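Local coordinates for protein carbonic anhydrase (Neosartorya fumigata, PDB 6LAC) that probably catalyses the reversible hydration of carbon dioxide to hydrogencarbonate, as a zinc-dependent carbonic anhydrase of the beta class, at residues 18-23 against 162-167; 39-44 against 85-90; 116-121 against 139-144. The protein carries 1 engineered substitution. All blocks are in the same frame, centred on the assembly; numbering follows the deposited sequence.

Interaction 1: residues 18-23 against 162-167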
loop_
_atom_site.group_PDB
_atom_site.type_symbol
_atom_site.label_atom_id
_atom_site.label_comp_id
_atom_site.label_asym_id
_atom_site.label_seq_id
_atom_site.Cartn_x
_atom_site.Cartn_y
_atom_site.Cartn_z
ATOM N N SER A 18 6.432 10.403 -21.442
ATOM C CA SER A 18 5.577 9.652 -22.393
ATOM C C SER A 18 5.356 8.259 -21.825
ATOM O O SER A 18 5.876 7.278 -22.341
ATOM C CB SER A 18 6.179 9.636 -23.780
ATOM O OG SER A 18 7.495 9.148 -23.699
ATOM N N VAL A 19 4.640 8.196 -20.710
ATOM C CA VAL A 19 4.243 6.886 -20.134
ATOM C C VAL A 19 2.839 6.575 -20.641
ATOM O O VAL A 19 2.028 7.482 -20.772
ATOM C CB VAL A 19 4.398 6.858 -18.601
ATOM C CG1 VAL A 19 5.849 7.113 -18.180
ATOM C CG2 VAL A 19 3.483 7.833 -17.907
ATOM N N PRO A 20 2.570 5.289 -20.912
ATOM C CA PRO A 20 1.302 4.898 -21.544
ATOM C C PRO A 20 0.072 5.061 -20.638
ATOM O O PRO A 20 -1.025 5.156 -21.125
ATOM C CB PRO A 20 1.493 3.433 -21.933
ATOM C CG PRO A 20 2.752 2.947 -21.242
ATOM C CD PRO A 20 3.525 4.178 -20.823
ATOM N N TRP A 21 0.283 5.182 -19.318
ATOM C CA TRP A 21 -0.796 5.446 -18.337
ATOM C C TRP A 21 -0.983 6.928 -18.038
ATOM O O TRP A 21 -1.752 7.288 -17.103
ATOM C CB TRP A 21 -0.518 4.681 -17.046
ATOM C CG TRP A 21 0.883 4.849 -16.534
ATOM C CD1 TRP A 21 1.321 5.829 -15.700
ATOM C CD2 TRP A 21 2.001 3.987 -16.771
ATOM N NE1 TRP A 21 2.639 5.635 -15.410
ATOM C CE2 TRP A 21 3.073 4.509 -16.026
ATOM C CE3 TRP A 21 2.204 2.832 -17.519
ATOM C CZ2 TRP A 21 4.330 3.923 -16.005
ATOM C CZ3 TRP A 21 3.441 2.226 -17.499
ATOM C CH2 TRP A 21 4.495 2.791 -16.763
ATOM N N ARG A 22 -0.336 7.837 -18.768
ATOM C CA ARG A 22 -0.604 9.282 -18.603
ATOM C C ARG A 22 -0.648 9.956 -19.984
ATOM O O ARG A 22 0.141 10.889 -20.199
ATOM C CB ARG A 22 0.405 9.976 -17.686
ATOM C CG ARG A 22 -0.107 11.264 -17.066
ATOM C CD ARG A 22 0.909 12.260 -16.593
ATOM N NE ARG A 22 0.259 13.321 -15.854
ATOM C CZ ARG A 22 0.580 14.623 -15.898
ATOM N NH1 ARG A 22 1.561 15.056 -16.672
ATOM N NH2 ARG A 22 -0.126 15.500 -15.211
ATOM N N ARG A 23 -1.566 9.534 -20.844
ATOM C CA ARG A 23 -1.741 10.215 -22.164
ATOM C C ARG A 23 -2.420 11.571 -21.940
ATOM O O ARG A 23 -2.270 12.451 -22.820
ATOM C CB ARG A 23 -2.476 9.310 -23.158
ATOM C CG ARG A 23 -1.797 7.974 -23.428
ATOM C CD ARG A 23 -0.363 8.048 -23.915
ATOM N NE ARG A 23 0.089 6.770 -24.457
ATOM C CZ ARG A 23 1.336 6.498 -24.827
ATOM N NH1 ARG A 23 2.277 7.425 -24.735
ATOM N NH2 ARG A 23 1.640 5.295 -25.285
ATOM N N ASN A 162 -6.832 -0.161 -19.167
ATOM C CA ASN A 162 -5.554 -0.768 -19.535
ATOM C C ASN A 162 -4.790 -1.118 -18.259
ATOM O O ASN A 162 -4.815 -0.284 -17.346
ATOM C CB ASN A 162 -4.742 0.162 -20.426
ATOM C CG ASN A 162 -5.255 0.225 -21.867
ATOM O OD1 ASN A 162 -5.328 -0.787 -22.529
ATOM N ND2 ASN A 162 -5.589 1.404 -22.285
ATOM N N ILE A 163 -4.136 -2.255 -18.298
ATOM C CA ILE A 163 -3.264 -2.707 -17.174
ATOM C C ILE A 163 -1.856 -2.799 -17.714
ATOM O O ILE A 163 -1.654 -3.426 -18.787
ATOM C CB ILE A 163 -3.751 -4.016 -16.572
ATOM C CG1 ILE A 163 -5.228 -3.929 -16.172
ATOM C CG2 ILE A 163 -2.876 -4.393 -15.369
ATOM C CD1 ILE A 163 -5.800 -5.168 -15.516
ATOM N N TRP A 164 -0.891 -2.210 -17.035
ATOM C CA TRP A 164 0.490 -2.045 -17.511
ATOM C C TRP A 164 1.399 -2.734 -16.496
ATOM O O TRP A 164 1.111 -2.674 -15.271
ATOM C CB TRP A 164 0.848 -0.586 -17.652
ATOM C CG TRP A 164 -0.132 0.200 -18.474
ATOM C CD1 TRP A 164 -1.118 0.986 -18.000
ATOM C CD2 TRP A 164 -0.210 0.224 -19.916
ATOM N NE1 TRP A 164 -1.789 1.568 -19.040
ATOM C CE2 TRP A 164 -1.293 1.078 -20.216
ATOM C CE3 TRP A 164 0.460 -0.447 -20.953
ATOM C CZ2 TRP A 164 -1.670 1.356 -21.543
ATOM C CZ3 TRP A 164 0.077 -0.166 -22.258
ATOM C CH2 TRP A 164 -0.969 0.714 -22.530
ATOM N N GLY A 165 2.484 -3.336 -16.906
ATOM C CA GLY A 165 3.528 -3.834 -16.004
ATOM C C GLY A 165 4.779 -3.028 -16.138
ATOM O O GLY A 165 5.198 -2.690 -17.274
ATOM N N MET A 166 5.426 -2.754 -15.020
ATOM C CA MET A 166 6.778 -2.194 -15.096
ATOM C C MET A 166 7.605 -2.711 -13.945
ATOM O O MET A 166 7.076 -3.308 -13.000
ATOM C CB MET A 166 6.752 -0.695 -15.109
ATOM C CG MET A 166 6.182 -0.143 -13.902
ATOM S SD MET A 166 6.508 1.634 -13.692
ATOM C CE MET A 166 8.244 1.678 -13.236
ATOM N N VAL A 167 8.912 -2.515 -14.055
ATOM C CA VAL A 167 9.858 -2.776 -12.941
ATOM C C VAL A 167 10.705 -1.560 -12.683
ATOM O O VAL A 167 11.194 -0.923 -13.631
ATOM C CB VAL A 167 10.730 -3.982 -13.227
ATOM C CG1 VAL A 167 11.567 -4.324 -12.029
ATOM C CG2 VAL A 167 9.948 -5.154 -13.716
#
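A type I beta turn running from Val19 to Arg22, in the loop between strands 11-13 and 29-34, lays its two central residues, Pro20 and Trp21, against one side of strand 162-169 in the mixed sheet of this beta-class carbonic anhydrase. The turn is closed by the bond from Arg22 N to Val19 O (3.1 Å). On the strand, Trp164 and Met166, two residues apart, supply the contact.

Pro20 sits over one face of the Trp164 indole: its CB stands 3.7 Å from the centroid of the six-membered ring, only 10° off the ring normal, which is the geometry of a CH-pi contact. The backbone N of Trp21 lies above the same face, near the rim. Trp21 then brings its own indole up beside Trp164, with Trp21 CE3 3.6 Å from Trp164 CG. Trp164 CG lies near the plane of the Trp21 ring, at its edge, but the two planes stand 52° apart, an oblique pairing of the two indoles. With Trp21 CG set between its backbone N and carbonyl carbon, the indole is swung alongside Trp164. Farther round the ring, Trp21 CH2 is 3.8 Å from Met166 SD, a Met-aromatic contact in which the sulfur approaches obliquely, 59° off the normal.

Both indole nitrogens are engaged outside the two segments, Trp21 NE1 with Ser45 O and Trp164 NE1 with Asn83 OD1, and Trp21 also packs on Val85 of the neighbouring strand. With the N-H groups thus anchored, the rings present carbon to one another, and between these two segments the attraction is one of dispersion, CH-pi and Met-aromatic contacts.

Interaction 2: residues 39-44 against 85-90; sequences ADELES and VICGHY. Engineered in segment 39-44: Ala39 (natural residue Cys). With ZN (zinc ion), chain C.
Glu41 and Cys87 meet with the sulfur alongside the carboxylate stem: Cys87 SG is 3.7 Å from Glu41 CD and 3.8 Å from Glu41 CG. Glu41, in the 3-10 segment 41-43, holds CG trans to its backbone N (chi1 176°) and continues as an extended chain that carries the carboxylate across to Cys87. Its two oxygens then diverge. Glu41 OE1 comes to 3.8 Å from Cys87 CB and is taken by Arg56 in a salt bridge and by Trp31 NE1; Glu41 OE2 points toward the His89 side, 4.2 Å from His89 CB, and is bonded to Ser37 OG. A water donates to Glu41 OE2 (2.7 Å) and also to Cys87 O (2.8 Å), bridging the carboxylate to the strand backbone.

His89, on the same side of the strand as Cys87, turns its ring away from the glutamate to the metal, with NE2 2.1 Å from the zinc ion. Cys34, Asp36 and Cys92 complete the site.

Four polar partners thus share the two carboxylate oxygens in a buried setting. The arginine and the three N-H or O-H neighbours would be expected to stabilise negative charge on Glu41, and their spread over both oxygens fixes the carboxylate's rotation beside the thiol.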
loop_
_atom_site.group_PDB
_atom_site.type_symbol
_atom_site.label_atom_id
_atom_site.label_comp_id
_atom_site.label_asym_id
_atom_site.label_seq_id
_atom_site.Cartn_x
_atom_site.Cartn_y
_atom_site.Cartn_z
ATOM N N ALA A 39 12.428 2.751 -1.510
ATOM C CA ALA A 39 13.271 3.733 -2.227
ATOM C C ALA A 39 12.382 4.818 -2.863
ATOM O O ALA A 39 11.515 5.338 -2.147
ATOM C CB ALA A 39 14.141 2.991 -3.221
ATOM N N ASP A 40 12.629 5.183 -4.112
ATOM C CA ASP A 40 11.949 6.341 -4.742
ATOM C C ASP A 40 11.166 5.864 -5.957
ATOM O O ASP A 40 11.170 6.533 -7.005
ATOM C CB ASP A 40 12.978 7.428 -5.098
ATOM C CG ASP A 40 13.791 7.912 -3.928
ATOM O OD1 ASP A 40 13.237 7.984 -2.818
ATOM O OD2 ASP A 40 14.943 8.259 -4.157
ATOM N N GLU A 41 10.475 4.724 -5.877
ATOM C CA GLU A 41 9.724 4.164 -7.011
ATOM C C GLU A 41 8.758 5.146 -7.652
ATOM O O GLU A 41 8.728 5.245 -8.883
ATOM C CB GLU A 41 8.961 2.961 -6.486
ATOM C CG GLU A 41 8.046 2.284 -7.479
ATOM C CD GLU A 41 7.342 1.151 -6.777
ATOM O OE1 GLU A 41 6.095 1.114 -6.818
ATOM O OE2 GLU A 41 8.037 0.270 -6.284
ATOM N N LEU A 42 8.024 5.930 -6.888
ATOM C CA LEU A 42 7.020 6.824 -7.509
ATOM C C LEU A 42 7.682 7.982 -8.266
ATOM O O LEU A 42 6.999 8.557 -9.134
ATOM C CB LEU A 42 6.039 7.353 -6.464
ATOM C CG LEU A 42 5.248 6.301 -5.678
ATOM C CD1 LEU A 42 4.250 6.940 -4.731
ATOM C CD2 LEU A 42 4.540 5.315 -6.582
ATOM N N GLU A 43 8.940 8.283 -8.020
ATOM C CA GLU A 43 9.652 9.302 -8.826
ATOM C C GLU A 43 9.886 8.758 -10.228
ATOM O O GLU A 43 10.154 9.581 -11.143
ATOM C CB GLU A 43 10.927 9.751 -8.103
ATOM C CG GLU A 43 10.601 10.797 -7.071
ATOM C CD GLU A 43 10.188 12.080 -7.780
ATOM O OE1 GLU A 43 9.178 12.680 -7.368
ATOM O OE2 GLU A 43 10.854 12.444 -8.807
ATOM N N SER A 44 9.718 7.466 -10.486
ATOM C CA SER A 44 9.847 6.885 -11.837
ATOM C C SER A 44 8.472 6.573 -12.450
ATOM O O SER A 44 8.432 5.829 -13.425
ATOM C CB SER A 44 10.730 5.682 -11.784
ATOM O OG SER A 44 12.082 6.056 -11.568
ATOM N N VAL A 85 -1.260 0.310 -13.045
ATOM C CA VAL A 85 0.142 -0.087 -13.234
ATOM C C VAL A 85 0.473 -1.089 -12.153
ATOM O O VAL A 85 0.248 -0.743 -10.957
ATOM C CB VAL A 85 1.056 1.140 -13.185
ATOM C CG1 VAL A 85 2.506 0.680 -13.352
ATOM C CG2 VAL A 85 0.713 2.144 -14.255
ATOM N N ILE A 86 1.025 -2.234 -12.480
ATOM C CA ILE A 86 1.660 -3.139 -11.494
ATOM C C ILE A 86 3.154 -2.927 -11.600
ATOM O O ILE A 86 3.727 -3.169 -12.672
ATOM C CB ILE A 86 1.255 -4.592 -11.699
ATOM C CG1 ILE A 86 -0.269 -4.690 -11.658
ATOM C CG2 ILE A 86 1.942 -5.502 -10.675
ATOM C CD1 ILE A 86 -0.818 -6.077 -11.757
ATOM N N CYS A 87 3.736 -2.370 -10.561
ATOM C CA CYS A 87 5.162 -2.037 -10.535
ATOM C C CYS A 87 5.892 -2.992 -9.609
ATOM O O CYS A 87 5.651 -2.959 -8.382
ATOM C CB CYS A 87 5.365 -0.638 -10.059
ATOM S SG CYS A 87 7.077 -0.069 -10.262
ATOM N N GLY A 88 6.773 -3.834 -10.113
ATOM C CA GLY A 88 7.730 -4.581 -9.300
ATOM C C GLY A 88 9.003 -3.823 -9.139
ATOM O O GLY A 88 9.139 -2.699 -9.649
ATOM N N HIS A 89 9.926 -4.401 -8.363
ATOM C CA HIS A 89 11.183 -3.669 -8.130
ATOM C C HIS A 89 12.323 -4.645 -7.889
ATOM O O HIS A 89 12.204 -5.581 -7.140
ATOM C CB HIS A 89 11.010 -2.653 -6.979
ATOM C CG HIS A 89 10.804 -3.311 -5.688
ATOM N ND1 HIS A 89 11.820 -3.437 -4.729
ATOM C CD2 HIS A 89 9.788 -4.052 -5.238
ATOM C CE1 HIS A 89 11.372 -4.160 -3.745
ATOM N NE2 HIS A 89 10.130 -4.545 -4.013
ATOM N N TYR A 90 13.417 -4.322 -8.562
ATOM C CA TYR A 90 14.637 -5.121 -8.327
ATOM C C TYR A 90 15.099 -5.011 -6.870
ATOM O O TYR A 90 15.077 -3.926 -6.299
ATOM C CB TYR A 90 15.720 -4.770 -9.333
ATOM C CG TYR A 90 15.320 -5.010 -10.776
ATOM C CD1 TYR A 90 14.987 -6.273 -11.243
ATOM C CD2 TYR A 90 15.330 -3.978 -11.684
ATOM C CE1 TYR A 90 14.606 -6.483 -12.564
ATOM C CE2 TYR A 90 14.952 -4.159 -13.006
ATOM C CZ TYR A 90 14.626 -5.415 -13.448
ATOM O OH TYR A 90 14.299 -5.547 -14.786
HETATM ZN ZN ZN C . 9.243 -6.047 -2.917
HETATM O O HOH W 1 7.095 -2.219 -6.135
#

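Interaction 3: residues 116-121 against 139-144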
loop_
_atom_site.group_PDB
_atom_site.type_symbol
_atom_site.label_atom_id
_atom_site.label_comp_id
_atom_site.label_asym_id
_atom_site.label_seq_id
_atom_site.Cartn_x
_atom_site.Cartn_y
_atom_site.Cartn_z
ATOM N N SER A 116 7.933 -22.890 -10.305
ATOM C CA SER A 116 7.741 -24.192 -11.005
ATOM C C SER A 116 7.430 -23.948 -12.483
ATOM O O SER A 116 8.034 -24.603 -13.341
ATOM C CB SER A 116 6.706 -25.037 -10.320
ATOM O OG SER A 116 5.443 -24.402 -10.264
ATOM N N THR A 117 6.531 -23.013 -12.803
ATOM C CA THR A 117 6.145 -22.701 -14.201
ATOM C C THR A 117 7.406 -22.285 -14.974
ATOM O O THR A 117 7.587 -22.730 -16.133
ATOM C CB THR A 117 5.043 -21.637 -14.234
ATOM O OG1 THR A 117 3.953 -22.139 -13.464
ATOM C CG2 THR A 117 4.629 -21.246 -15.635
ATOM N N HIS A 118 8.260 -21.432 -14.399
ATOM C CA HIS A 118 9.420 -20.831 -15.092
ATOM C C HIS A 118 10.757 -21.431 -14.657
ATOM O O HIS A 118 11.743 -20.757 -14.791
ATOM C CB HIS A 118 9.353 -19.297 -14.928
ATOM C CG HIS A 118 8.075 -18.709 -15.417
ATOM N ND1 HIS A 118 7.737 -18.654 -16.762
ATOM C CD2 HIS A 118 7.009 -18.230 -14.746
ATOM C CE1 HIS A 118 6.556 -18.084 -16.897
ATOM N NE2 HIS A 118 6.060 -17.839 -15.658
ATOM N N ARG A 119 10.740 -22.688 -14.212
ATOM C CA ARG A 119 11.926 -23.364 -13.625
ATOM C C ARG A 119 13.112 -23.330 -14.606
ATOM O O ARG A 119 14.215 -23.098 -14.173
ATOM C CB ARG A 119 11.578 -24.793 -13.202
ATOM C CG ARG A 119 12.686 -25.473 -12.404
ATOM C CD ARG A 119 12.249 -26.785 -11.763
ATOM N NE ARG A 119 12.070 -27.855 -12.745
ATOM C CZ ARG A 119 11.815 -29.135 -12.462
ATOM N NH1 ARG A 119 11.693 -29.540 -11.205
ATOM N NH2 ARG A 119 11.675 -30.012 -13.445
ATOM N N ARG A 120 12.888 -23.635 -15.887
ATOM C CA ARG A 120 14.008 -23.729 -16.865
ATOM C C ARG A 120 14.590 -22.338 -17.125
ATOM O O ARG A 120 15.809 -22.221 -17.206
ATOM C CB ARG A 120 13.546 -24.375 -18.169
ATOM C CG ARG A 120 13.125 -25.825 -18.006
ATOM C CD ARG A 120 13.391 -26.594 -19.298
ATOM N NE ARG A 120 13.166 -28.033 -19.149
ATOM C CZ ARG A 120 11.971 -28.613 -19.184
ATOM N NH1 ARG A 120 10.891 -27.877 -19.380
ATOM N NH2 ARG A 120 11.864 -29.921 -19.032
ATOM N N THR A 121 13.747 -21.305 -17.224
ATOM C CA THR A 121 14.213 -19.902 -17.305
ATOM C C THR A 121 15.069 -19.599 -16.062
ATOM O O THR A 121 16.218 -19.143 -16.191
ATOM C CB THR A 121 13.054 -18.910 -17.448
ATOM O OG1 THR A 121 12.329 -19.150 -18.657
ATOM C CG2 THR A 121 13.540 -17.483 -17.472
ATOM N N VAL A 139 5.638 -9.638 -12.095
ATOM C CA VAL A 139 4.875 -8.504 -12.708
ATOM C C VAL A 139 4.059 -9.022 -13.887
ATOM O O VAL A 139 2.843 -8.766 -13.927
ATOM C CB VAL A 139 5.782 -7.356 -13.141
ATOM C CG1 VAL A 139 4.966 -6.300 -13.870
ATOM C CG2 VAL A 139 6.491 -6.714 -11.942
ATOM N N LEU A 140 4.659 -9.812 -14.760
ATOM C CA LEU A 140 3.919 -10.285 -15.960
ATOM C C LEU A 140 2.742 -11.115 -15.519
ATOM O O LEU A 140 1.641 -10.940 -16.072
ATOM C CB LEU A 140 4.871 -11.082 -16.821
ATOM C CG LEU A 140 5.895 -10.284 -17.610
ATOM C CD1 LEU A 140 6.902 -11.245 -18.239
ATOM C CD2 LEU A 140 5.240 -9.407 -18.666
ATOM N N GLU A 141 2.933 -12.029 -14.570
ATOM C CA GLU A 141 1.819 -12.917 -14.166
ATOM C C GLU A 141 0.788 -12.119 -13.397
ATOM O O GLU A 141 -0.420 -12.380 -13.566
ATOM C CB GLU A 141 2.383 -14.117 -13.405
ATOM C CG GLU A 141 3.268 -14.968 -14.303
ATOM C CD GLU A 141 2.625 -16.064 -15.133
ATOM O OE1 GLU A 141 1.469 -15.864 -15.612
ATOM O OE2 GLU A 141 3.285 -17.136 -15.293
ATOM N N GLN A 142 1.155 -11.128 -12.606
ATOM C CA GLN A 142 0.117 -10.316 -11.939
ATOM C C GLN A 142 -0.698 -9.509 -12.958
ATOM O O GLN A 142 -1.886 -9.367 -12.779
ATOM C CB GLN A 142 0.749 -9.380 -10.914
ATOM C CG GLN A 142 1.355 -10.114 -9.717
ATOM C CD GLN A 142 0.332 -10.885 -8.947
ATOM O OE1 GLN A 142 -0.731 -10.391 -8.649
ATOM N NE2 GLN A 142 0.640 -12.122 -8.576
ATOM N N VAL A 143 -0.052 -8.952 -13.961
ATOM C CA VAL A 143 -0.818 -8.235 -15.017
ATOM C C VAL A 143 -1.817 -9.180 -15.714
ATOM O O VAL A 143 -2.999 -8.830 -15.809
ATOM C CB VAL A 143 0.167 -7.606 -15.998
ATOM C CG1 VAL A 143 -0.586 -7.119 -17.247
ATOM C CG2 VAL A 143 0.949 -6.497 -15.331
ATOM N N HIS A 144 -1.336 -10.361 -16.072
ATOM C CA HIS A 144 -2.206 -11.305 -16.817
ATOM C C HIS A 144 -3.350 -11.742 -15.912
ATOM O O HIS A 144 -4.528 -11.747 -16.309
ATOM C CB HIS A 144 -1.390 -12.494 -17.292
ATOM C CG HIS A 144 -2.237 -13.588 -17.844
ATOM N ND1 HIS A 144 -2.849 -13.452 -19.076
ATOM C CD2 HIS A 144 -2.655 -14.757 -17.313
ATOM C CE1 HIS A 144 -3.592 -14.524 -19.317
ATOM N NE2 HIS A 144 -3.485 -15.350 -18.249
#
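The imidazole of His118 has Thr117 CG2 over one face, 3.7 Å above the plane and shifted toward the rim, while the carboxylate of Glu141 meets the ring at its edge. The two side chains come from opposite directions. Ring and carboxylate planes are turned 57° against each other, far from coplanar. His118 NE2 donates to Glu141 OE2 at 2.9 Å, with an N-H...O angle of 164°. The evidence for an edge-on bond is that the oxygen lies only 10° out of the imidazole plane, nearly in line with the ring N-H. On the acceptor side the fit is less regular: the nitrogen comes from the anti side of OE2 and stands clear of the carboxylate plane.

Torsions explain the meeting. The bend of Glu141 at chi2 turns the carboxylate out of the extended chain direction and presents OE2 to the histidine. Thr117 adds a marginal contact, its CG2 4.3 Å from Glu141 OE2; its hydroxyl is bonded instead to Thr113 O, back in its own helix. The single bond grips one carboxylate oxygen and helps orient the NE2 edge of the imidazole toward helix 127-148. With NE2 as the donor, that nitrogen carries the proton, and the adjacent carboxylate would be expected to favour a positive charge on the ring.

His118 is the residue at which helix 107-117 gives way to helix 119-123, leaving the first and standing at the N-cap position of the second. The arrangement is a His-carboxylate hydrogen bond on the protein surface, away from the zinc site, tying a helix-helix junction to the C-terminal half of helix 127-148.

Interactions 1 and 2 belong to the sheet: strands 162-169 and 83-89 are parallel neighbours, joined by the probable backbone bonds Trp164 O to Ile86 N (2.8 Å) and Met166 N to Ile86 O (2.9 Å). Each strand is packed against by a loop segment, 18-23 or 39-44, but interaction 1 is partly buried and apolar, whereas interaction 2 is fully buried, polar and next to the metal. Interaction 3 lies about 20 Å from the centre of interaction 1 and 19 Å from that of interaction 2, at the surface, and relies on one side-chain hydrogen bond. Segment 139-144 nevertheless reaches both strands, through Val139 on Gly165 and Gly88 and Val143 on Gly165.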